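Local coordinates for protein chloride intracellular channel exc-4 (Caenorhabditis elegans, PDB 2YV9) that may insert into membranes to form chloride channels and is required to regulate lumen size as the excretory canal grows, at residues A[43-55]-A[101-113]. Numbering follows the deposited sequence.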
ATOM      1  N   PHE A  43      -4.398  -4.745   8.940  1.00 23.07           N
ATOM      2  CA  PHE A  43      -3.245  -5.564   9.267  1.00 21.55           C
ATOM      3  C   PHE A  43      -3.060  -5.754  10.758  1.00 22.31           C
ATOM      4  O   PHE A  43      -2.594  -6.827  11.209  1.00 25.99           O
ATOM      5  CB  PHE A  43      -1.962  -5.086   8.605  1.00 24.68           C
ATOM      6  CG  PHE A  43      -2.037  -5.132   7.130  1.00 20.19           C
ATOM      7  CD1 PHE A  43      -2.392  -6.302   6.487  1.00 21.41           C
ATOM      8  CD2 PHE A  43      -1.809  -4.018   6.363  1.00 22.72           C
ATOM      9  CE1 PHE A  43      -2.499  -6.345   5.119  1.00 23.94           C
ATOM     10  CE2 PHE A  43      -1.903  -4.082   4.985  1.00 20.59           C
ATOM     11  CZ  PHE A  43      -2.255  -5.213   4.370  1.00 23.52           C
ATOM     12  N   TRP A  44      -3.415  -4.743  11.541  1.00 20.84           N
ATOM     13  CA  TRP A  44      -3.320  -4.889  12.998  1.00 23.62           C
ATOM     14  C   TRP A  44      -4.268  -5.992  13.428  1.00 20.95           C
ATOM     15  O   TRP A  44      -3.852  -6.910  14.180  1.00 23.32           O
ATOM     16  CB  TRP A  44      -3.614  -3.579  13.694  1.00 22.89           C
ATOM     17  CG  TRP A  44      -3.339  -3.508  15.190  1.00 24.25           C
ATOM     18  CD1 TRP A  44      -3.108  -4.532  16.086  1.00 23.26           C
ATOM     19  CD2 TRP A  44      -3.331  -2.301  15.943  1.00 21.76           C
ATOM     20  NE1 TRP A  44      -2.906  -3.996  17.357  1.00 23.78           N
ATOM     21  CE2 TRP A  44      -3.028  -2.624  17.278  1.00 23.38           C
ATOM     22  CE3 TRP A  44      -3.485  -0.947  15.591  1.00 21.20           C
ATOM     23  CZ2 TRP A  44      -2.974  -1.662  18.274  1.00 22.19           C
ATOM     24  CZ3 TRP A  44      -3.384   0.016  16.571  1.00 24.35           C
ATOM     25  CH2 TRP A  44      -3.143  -0.344  17.910  1.00 27.15           C
ATOM     26  N   MET A  45      -5.506  -5.996  12.896  1.00 19.39           N
ATOM     27  CA  MET A  45      -6.386  -7.110  13.261  1.00 22.44           C
ATOM     28  C   MET A  45      -5.796  -8.475  12.901  1.00 24.27           C
ATOM     29  O   MET A  45      -5.858  -9.453  13.693  1.00 23.18           O
ATOM     30  CB  MET A  45      -7.745  -6.977  12.579  1.00 23.37           C
ATOM     31  CG  MET A  45      -8.566  -5.810  13.105  1.00 22.73           C
ATOM     32  SD  MET A  45     -10.219  -5.558  12.488  1.00 21.10           S
ATOM     33  CE  MET A  45     -10.958  -7.124  12.870  1.00 17.71           C
ATOM     34  N   GLU A  46      -5.206  -8.574  11.725  1.00 22.51           N
ATOM     35  CA  GLU A  46      -4.577  -9.842  11.316  1.00 24.03           C
ATOM     36  C   GLU A  46      -3.405 -10.213  12.255  1.00 28.92           C
ATOM     37  O   GLU A  46      -3.252 -11.374  12.709  1.00 25.49           O
ATOM     38  CB  GLU A  46      -4.146  -9.743   9.869  1.00 29.75           C
ATOM     39  CG  GLU A  46      -5.326  -9.663   8.880  1.00 25.13           C
ATOM     40  CD  GLU A  46      -4.913  -9.399   7.446  1.00 24.50           C
ATOM     41  OE1 GLU A  46      -3.688  -9.314   7.172  1.00 23.65           O
ATOM     42  OE2 GLU A  46      -5.815  -9.298   6.611  1.00 26.87           O
ATOM     43  N   LEU A  47      -2.525  -9.262  12.505  1.00 21.11           N
ATOM     44  CA  LEU A  47      -1.443  -9.504  13.474  1.00 22.96           C
ATOM     45  C   LEU A  47      -1.959  -9.921  14.856  1.00 24.65           C
ATOM     46  O   LEU A  47      -1.360 -10.806  15.489  1.00 25.71           O
ATOM     47  CB  LEU A  47      -0.531  -8.292  13.584  1.00 21.41           C
ATOM     48  CG  LEU A  47       0.300  -8.147  12.291  1.00 22.15           C
ATOM     49  CD1 LEU A  47       1.048  -6.774  12.284  1.00 24.48           C
ATOM     50  CD2 LEU A  47       1.302  -9.212  12.062  1.00 23.26           C
ATOM     51  N   TYR A  48      -3.045  -9.322  15.311  1.00 22.12           N
ATOM     52  CA  TYR A  48      -3.627  -9.661  16.618  1.00 26.85           C
ATOM     53  C   TYR A  48      -4.101 -11.113  16.612  1.00 27.37           C
ATOM     54  O   TYR A  48      -3.907 -11.843  17.586  1.00 27.73           O
ATOM     55  CB  TYR A  48      -4.789  -8.726  17.025  1.00 26.54           C
ATOM     56  CG  TYR A  48      -5.022  -8.763  18.513  1.00 29.01           C
ATOM     57  CD1 TYR A  48      -4.464  -7.794  19.355  1.00 27.24           C
ATOM     58  CD2 TYR A  48      -5.767  -9.775  19.090  1.00 28.30           C
ATOM     59  CE1 TYR A  48      -4.640  -7.855  20.716  1.00 37.17           C
ATOM     60  CE2 TYR A  48      -5.955  -9.838  20.460  1.00 27.84           C
ATOM     61  CZ  TYR A  48      -5.393  -8.884  21.272  1.00 34.40           C
ATOM     62  OH  TYR A  48      -5.599  -8.935  22.661  1.00 34.96           O
ATOM     63  N   ALA A  49      -4.713 -11.542  15.510  1.00 24.70           N
ATOM     64  CA  ALA A  49      -5.141 -12.948  15.391  1.00 26.46           C
ATOM     65  C   ALA A  49      -3.962 -13.889  15.665  1.00 33.33           C
ATOM     66  O   ALA A  49      -4.087 -14.881  16.395  1.00 28.64           O
ATOM     67  CB  ALA A  49      -5.735 -13.262  13.999  1.00 30.34           C
ATOM     68  N   LEU A  50      -2.817 -13.571  15.080  1.00 24.44           N
ATOM     69  CA  LEU A  50      -1.599 -14.399  15.225  1.00 26.27           C
ATOM     70  C   LEU A  50      -0.951 -14.280  16.602  1.00 25.25           C
ATOM     71  O   LEU A  50      -0.534 -15.305  17.195  1.00 28.08           O
ATOM     72  CB  LEU A  50      -0.555 -14.094  14.154  1.00 25.45           C
ATOM     73  CG  LEU A  50      -0.924 -14.194  12.683  1.00 23.48           C
ATOM     74  CD1 LEU A  50       0.253 -13.784  11.824  1.00 32.07           C
ATOM     75  CD2 LEU A  50      -1.325 -15.631  12.371  1.00 29.29           C
ATOM     76  N   TYR A  51      -0.818 -13.055  17.079  1.00 23.85           N
ATOM     77  CA  TYR A  51      -0.455 -12.709  18.466  1.00 24.38           C
ATOM     78  C   TYR A  51      -1.247 -13.529  19.511  1.00 31.30           C
ATOM     79  O   TYR A  51      -0.648 -14.166  20.384  1.00 31.62           O
ATOM     80  CB  TYR A  51      -0.695 -11.225  18.722  1.00 30.00           C
ATOM     81  CG  TYR A  51      -0.541 -10.827  20.149  1.00 26.75           C
ATOM     82  CD1 TYR A  51       0.722 -10.741  20.735  1.00 34.82           C
ATOM     83  CD2 TYR A  51      -1.655 -10.537  20.933  1.00 35.24           C
ATOM     84  CE1 TYR A  51       0.869 -10.363  22.077  1.00 44.16           C
ATOM     85  CE2 TYR A  51      -1.523 -10.184  22.281  1.00 42.36           C
ATOM     86  CZ  TYR A  51      -0.262 -10.090  22.839  1.00 50.88           C
ATOM     87  OH  TYR A  51      -0.144  -9.733  24.175  1.00 52.33           O
ATOM     88  N   GLU A  52      -2.574 -13.510  19.429  1.00 27.33           N
ATOM     89  CA  GLU A  52      -3.400 -14.062  20.527  1.00 25.47           C
ATOM     90  C   GLU A  52      -3.279 -15.585  20.629  1.00 29.85           C
ATOM     91  O   GLU A  52      -3.578 -16.157  21.674  1.00 34.44           O
ATOM     92  CB  GLU A  52      -4.870 -13.687  20.399  1.00 28.21           C
ATOM     93  CG  GLU A  52      -5.599 -14.302  19.224  1.00 29.06           C
ATOM     94  CD  GLU A  52      -7.020 -13.753  19.005  1.00 32.60           C
ATOM     95  OE1 GLU A  52      -7.450 -12.816  19.725  1.00 34.59           O
ATOM     96  OE2 GLU A  52      -7.703 -14.293  18.103  1.00 36.55           O
ATOM     97  N   ILE A  53      -2.878 -16.241  19.559  1.00 30.67           N
ATOM     98  CA  ILE A  53      -2.631 -17.703  19.616  1.00 28.64           C
ATOM     99  C   ILE A  53      -1.146 -18.081  19.804  1.00 38.22           C
ATOM    100  O   ILE A  53      -0.798 -19.279  19.791  1.00 35.35           O
ATOM    101  CB  ILE A  53      -3.240 -18.421  18.402  1.00 35.58           C
ATOM    102  CG1 ILE A  53      -2.623 -17.934  17.081  1.00 31.71           C
ATOM    103  CG2 ILE A  53      -4.772 -18.217  18.379  1.00 35.09           C
ATOM    104  CD1 ILE A  53      -3.176 -18.664  15.854  1.00 35.26           C
ATOM    105  N   GLY A  54      -0.272 -17.084  19.999  1.00 31.79           N
ATOM    106  CA  GLY A  54       1.165 -17.339  20.201  1.00 37.72           C
ATOM    107  C   GLY A  54       1.986 -17.640  18.958  1.00 40.91           C
ATOM    108  O   GLY A  54       3.108 -18.145  19.063  1.00 41.33           O
ATOM    109  N   VAL A  55       1.463 -17.312  17.777  1.00 31.73           N
ATOM    110  CA  VAL A  55       2.186 -17.551  16.528  1.00 31.51           C
ATOM    111  C   VAL A  55       3.257 -16.457  16.299  1.00 32.01           C
ATOM    112  O   VAL A  55       4.306 -16.724  15.705  1.00 38.49           O
ATOM    113  CB  VAL A  55       1.184 -17.633  15.333  1.00 30.67           C
ATOM    114  CG1 VAL A  55       1.857 -17.438  13.980  1.00 36.31           C
ATOM    115  CG2 VAL A  55       0.406 -18.964  15.351  1.00 34.56           C
ATOM    116  N   ILE A 101       2.012 -12.087   6.375  1.00 23.34           N
ATOM    117  CA  ILE A 101       0.987 -12.547   7.335  1.00 22.38           C
ATOM    118  C   ILE A 101       0.300 -13.795   6.777  1.00 23.25           C
ATOM    119  O   ILE A 101       0.031 -14.738   7.525  1.00 24.98           O
ATOM    120  CB  ILE A 101      -0.013 -11.422   7.694  1.00 26.02           C
ATOM    121  CG1 ILE A 101       0.720 -10.178   8.219  1.00 27.35           C
ATOM    122  CG2 ILE A 101      -1.067 -11.939   8.712  1.00 23.71           C
ATOM    123  CD1 ILE A 101      -0.220  -8.952   8.325  1.00 22.46           C
ATOM    124  N   PHE A 102       0.034 -13.828   5.474  1.00 24.47           N
ATOM    125  CA  PHE A 102      -0.575 -14.969   4.786  1.00 24.99           C
ATOM    126  C   PHE A 102       0.308 -16.205   4.957  1.00 31.86           C
ATOM    127  O   PHE A 102      -0.213 -17.318   5.200  1.00 29.76           O
ATOM    128  CB  PHE A 102      -0.681 -14.654   3.295  1.00 26.51           C
ATOM    129  CG  PHE A 102      -1.248 -15.774   2.456  1.00 30.95           C
ATOM    130  CD1 PHE A 102      -2.577 -15.748   2.087  1.00 31.72           C
ATOM    131  CD2 PHE A 102      -0.450 -16.799   2.002  1.00 39.58           C
ATOM    132  CE1 PHE A 102      -3.121 -16.757   1.294  1.00 39.30           C
ATOM    133  CE2 PHE A 102      -0.990 -17.822   1.239  1.00 35.96           C
ATOM    134  CZ  PHE A 102      -2.327 -17.775   0.873  1.00 30.23           C
ATOM    135  N   HIS A 103       1.616 -16.010   4.822  1.00 24.83           N
ATOM    136  CA  HIS A 103       2.588 -17.108   4.908  1.00 24.23           C
ATOM    137  C   HIS A 103       2.521 -17.712   6.289  1.00 26.69           C
ATOM    138  O   HIS A 103       2.383 -18.948   6.432  1.00 31.19           O
ATOM    139  CB  HIS A 103       4.021 -16.638   4.618  1.00 34.64           C
ATOM    140  CG  HIS A 103       5.023 -17.744   4.672  1.00 36.45           C
ATOM    141  ND1 HIS A 103       5.578 -18.187   5.858  1.00 40.03           N
ATOM    142  CD2 HIS A 103       5.518 -18.544   3.700  1.00 45.57           C
ATOM    143  CE1 HIS A 103       6.394 -19.196   5.603  1.00 39.85           C
ATOM    144  NE2 HIS A 103       6.372 -19.438   4.305  1.00 41.28           N
ATOM    145  N   LEU A 104       2.649 -16.860   7.300  1.00 25.94           N
ATOM    146  CA  LEU A 104       2.635 -17.263   8.697  1.00 26.12           C
ATOM    147  C   LEU A 104       1.303 -17.949   9.061  1.00 27.10           C
ATOM    148  O   LEU A 104       1.318 -18.974   9.755  1.00 28.95           O
ATOM    149  CB  LEU A 104       2.843 -16.086   9.652  1.00 29.68           C
ATOM    150  CG  LEU A 104       4.290 -15.600   9.810  1.00 33.01           C
ATOM    151  CD1 LEU A 104       4.388 -14.280  10.558  1.00 26.58           C
ATOM    152  CD2 LEU A 104       5.175 -16.669  10.534  1.00 40.93           C
ATOM    153  N   ALA A 105       0.173 -17.369   8.666  1.00 24.55           N
ATOM    154  CA  ALA A 105      -1.154 -18.002   8.888  1.00 23.88           C
ATOM    155  C   ALA A 105      -1.153 -19.454   8.341  1.00 27.29           C
ATOM    156  O   ALA A 105      -1.678 -20.381   8.999  1.00 29.27           O
ATOM    157  CB  ALA A 105      -2.304 -17.161   8.237  1.00 26.81           C
ATOM    158  N   LYS A 106      -0.644 -19.641   7.116  1.00 26.57           N
ATOM    159  CA  LYS A 106      -0.629 -20.959   6.461  1.00 28.61           C
ATOM    160  C   LYS A 106       0.251 -21.898   7.254  1.00 34.80           C
ATOM    161  O   LYS A 106      -0.129 -23.065   7.526  1.00 34.20           O
ATOM    162  CB  LYS A 106      -0.142 -20.839   5.025  1.00 31.12           C
ATOM    163  CG  LYS A 106      -0.188 -22.160   4.197  1.00 41.53           C
ATOM    164  CD  LYS A 106      -1.593 -22.460   3.696  1.00 59.91           C
ATOM    165  CE  LYS A 106      -1.686 -23.806   2.973  1.00 61.44           C
ATOM    166  NZ  LYS A 106      -2.834 -23.837   2.013  1.00 77.33           N
ATOM    167  N   GLU A 107       1.426 -21.400   7.624  1.00 29.07           N
ATOM    168  CA  GLU A 107       2.464 -22.213   8.242  1.00 36.26           C
ATOM    169  C   GLU A 107       1.964 -22.785   9.554  1.00 42.66           C
ATOM    170  O   GLU A 107       2.328 -23.911   9.945  1.00 37.97           O
ATOM    171  CB  GLU A 107       3.684 -21.359   8.486  1.00 33.63           C
ATOM    172  CG  GLU A 107       4.874 -22.108   9.021  1.00 52.91           C
ATOM    173  CD  GLU A 107       6.018 -21.184   9.303  1.00 58.82           C
ATOM    174  OE1 GLU A 107       6.030 -20.077   8.717  1.00 42.45           O
ATOM    175  OE2 GLU A 107       6.881 -21.559  10.119  1.00 47.59           O
ATOM    176  N   PHE A 108       1.117 -22.017  10.225  1.00 29.21           N
ATOM    177  CA  PHE A 108       0.554 -22.442  11.509  1.00 32.01           C
ATOM    178  C   PHE A 108      -0.937 -22.859  11.452  1.00 28.89           C
ATOM    179  O   PHE A 108      -1.625 -22.875  12.488  1.00 32.22           O
ATOM    180  CB  PHE A 108       0.829 -21.398  12.582  1.00 34.63           C
ATOM    181  CG  PHE A 108       2.279 -21.266  12.914  1.00 41.70           C
ATOM    182  CD1 PHE A 108       2.904 -22.208  13.710  1.00 40.07           C
ATOM    183  CD2 PHE A 108       3.036 -20.224  12.402  1.00 36.65           C
ATOM    184  CE1 PHE A 108       4.263 -22.090  14.017  1.00 44.52           C
ATOM    185  CE2 PHE A 108       4.376 -20.104  12.700  1.00 41.66           C
ATOM    186  CZ  PHE A 108       4.994 -21.056  13.506  1.00 51.78           C
ATOM    187  N   ASN A 109      -1.415 -23.219  10.272  1.00 30.21           N
ATOM    188  CA  ASN A 109      -2.774 -23.765  10.109  1.00 29.97           C
ATOM    189  C   ASN A 109      -3.902 -22.835  10.553  1.00 36.95           C
ATOM    190  O   ASN A 109      -4.933 -23.311  11.052  1.00 31.80           O
ATOM    191  CB  ASN A 109      -2.883 -25.123  10.877  1.00 28.74           C
ATOM    192  CG  ASN A 109      -4.017 -25.995  10.384  1.00 33.77           C
ATOM    193  OD1 ASN A 109      -4.521 -26.878  11.138  1.00 40.70           O
ATOM    194  ND2 ASN A 109      -4.423 -25.813   9.132  1.00 27.06           N
ATOM    195  N   VAL A 110      -3.725 -21.506  10.375  1.00 29.16           N
ATOM    196  CA  VAL A 110      -4.716 -20.536  10.800  1.00 29.25           C
ATOM    197  C   VAL A 110      -5.597 -20.138   9.624  1.00 34.31           C
ATOM    198  O   VAL A 110      -5.091 -19.810   8.569  1.00 31.02           O
ATOM    199  CB  VAL A 110      -4.054 -19.284  11.348  1.00 34.89           C
ATOM    200  CG1 VAL A 110      -5.112 -18.314  11.863  1.00 35.69           C
ATOM    201  CG2 VAL A 110      -3.024 -19.692  12.445  1.00 31.81           C
ATOM    202  N   PRO A 111      -6.916 -20.249   9.769  1.00 28.36           N
ATOM    203  CA  PRO A 111      -7.852 -19.998   8.685  1.00 26.21           C
ATOM    204  C   PRO A 111      -8.182 -18.528   8.475  1.00 29.11           C
ATOM    205  O   PRO A 111      -9.351 -18.142   8.310  1.00 28.58           O
ATOM    206  CB  PRO A 111      -9.116 -20.743   9.170  1.00 28.45           C
ATOM    207  CG  PRO A 111      -9.091 -20.560  10.569  1.00 26.42           C
ATOM    208  CD  PRO A 111      -7.634 -20.699  10.980  1.00 35.27           C
ATOM    209  N   LEU A 112      -7.148 -17.716   8.432  1.00 26.21           N
ATOM    210  CA  LEU A 112      -7.331 -16.262   8.398  1.00 27.56           C
ATOM    211  C   LEU A 112      -7.575 -15.706   7.005  1.00 31.02           C
ATOM    212  O   LEU A 112      -8.162 -14.627   6.873  1.00 26.61           O
ATOM    213  CB  LEU A 112      -6.110 -15.611   9.034  1.00 26.48           C
ATOM    214  CG  LEU A 112      -6.019 -14.095   9.184  1.00 28.14           C
ATOM    215  CD1 LEU A 112      -7.156 -13.501  10.001  1.00 32.32           C
ATOM    216  CD2 LEU A 112      -4.649 -13.702   9.832  1.00 25.17           C
ATOM    217  N   PHE A 113      -7.114 -16.405   5.967  1.00 26.39           N
ATOM    218  CA  PHE A 113      -7.245 -15.910   4.607  1.00 23.52           C
ATOM    219  C   PHE A 113      -8.036 -16.855   3.772  1.00 30.31           C
ATOM    220  O   PHE A 113      -7.752 -18.077   3.753  1.00 30.19           O
ATOM    221  CB  PHE A 113      -5.906 -15.695   3.940  1.00 27.94           C
ATOM    222  CG  PHE A 113      -5.125 -14.587   4.544  1.00 23.10           C
ATOM    223  CD1 PHE A 113      -5.301 -13.289   4.115  1.00 26.50           C
ATOM    224  CD2 PHE A 113      -4.247 -14.838   5.577  1.00 22.74           C
ATOM    225  CE1 PHE A 113      -4.571 -12.280   4.675  1.00 25.30           C
ATOM    226  CE2 PHE A 113      -3.529 -13.836   6.170  1.00 29.25           C
ATOM    227  CZ  PHE A 113      -3.684 -12.558   5.724  1.00 28.95           C
TER
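Ile101 is the knob of this apolar contact, set into a hole formed by Phe43, Glu46, Leu47 and Leu50. With chi1 -55° and the chain extended beyond CG1, its CD1 reaches to within 3.9 Å of Phe43 CD1, leaving the CG2 branch to meet Leu50 CD1, also at 3.9 Å. Leu47 lies roughly perpendicular to Ile101, its CD2 branch against CG1 of the isoleucine. One turn on, Leu50 CD1 rests against Leu104 CB at 4.1 Å. Beyond the helix ends, Ile53 CD1 and Val110 CG2 meet tip to tip at 3.6 Å, while Val55 and Phe108 run alongside one another, pointing opposite ways, CG1 of the valine 3.4 Å from ring atom CD2. Schellman motifs with Gly54 and Asn109 at positive phi end the two helices; Val55 and Val110 follow directly.

The polar element is Glu46, whose extended chain places OE1 3.6 Å from Phe113 CZ, with carboxylate and ring planes 74° apart. OE1 is buried without a polar partner, which could raise the pKa. Leu112 CD2 covers Glu46 CB, and helix 190-210 also touches this glutamate.

No hydrogen bond joins the segments. The axes of 43-52 and 101-107 approach to 10.8 Å at 27°; these lie on helices 38-52 and 94-107, packed side by side, Leu47 and Leu104 both touching strand 19-25, as in the thioredoxin-like N-terminal domain of the GST fold; helix 38-52 lies in a segment predicted to span the membrane after insertion.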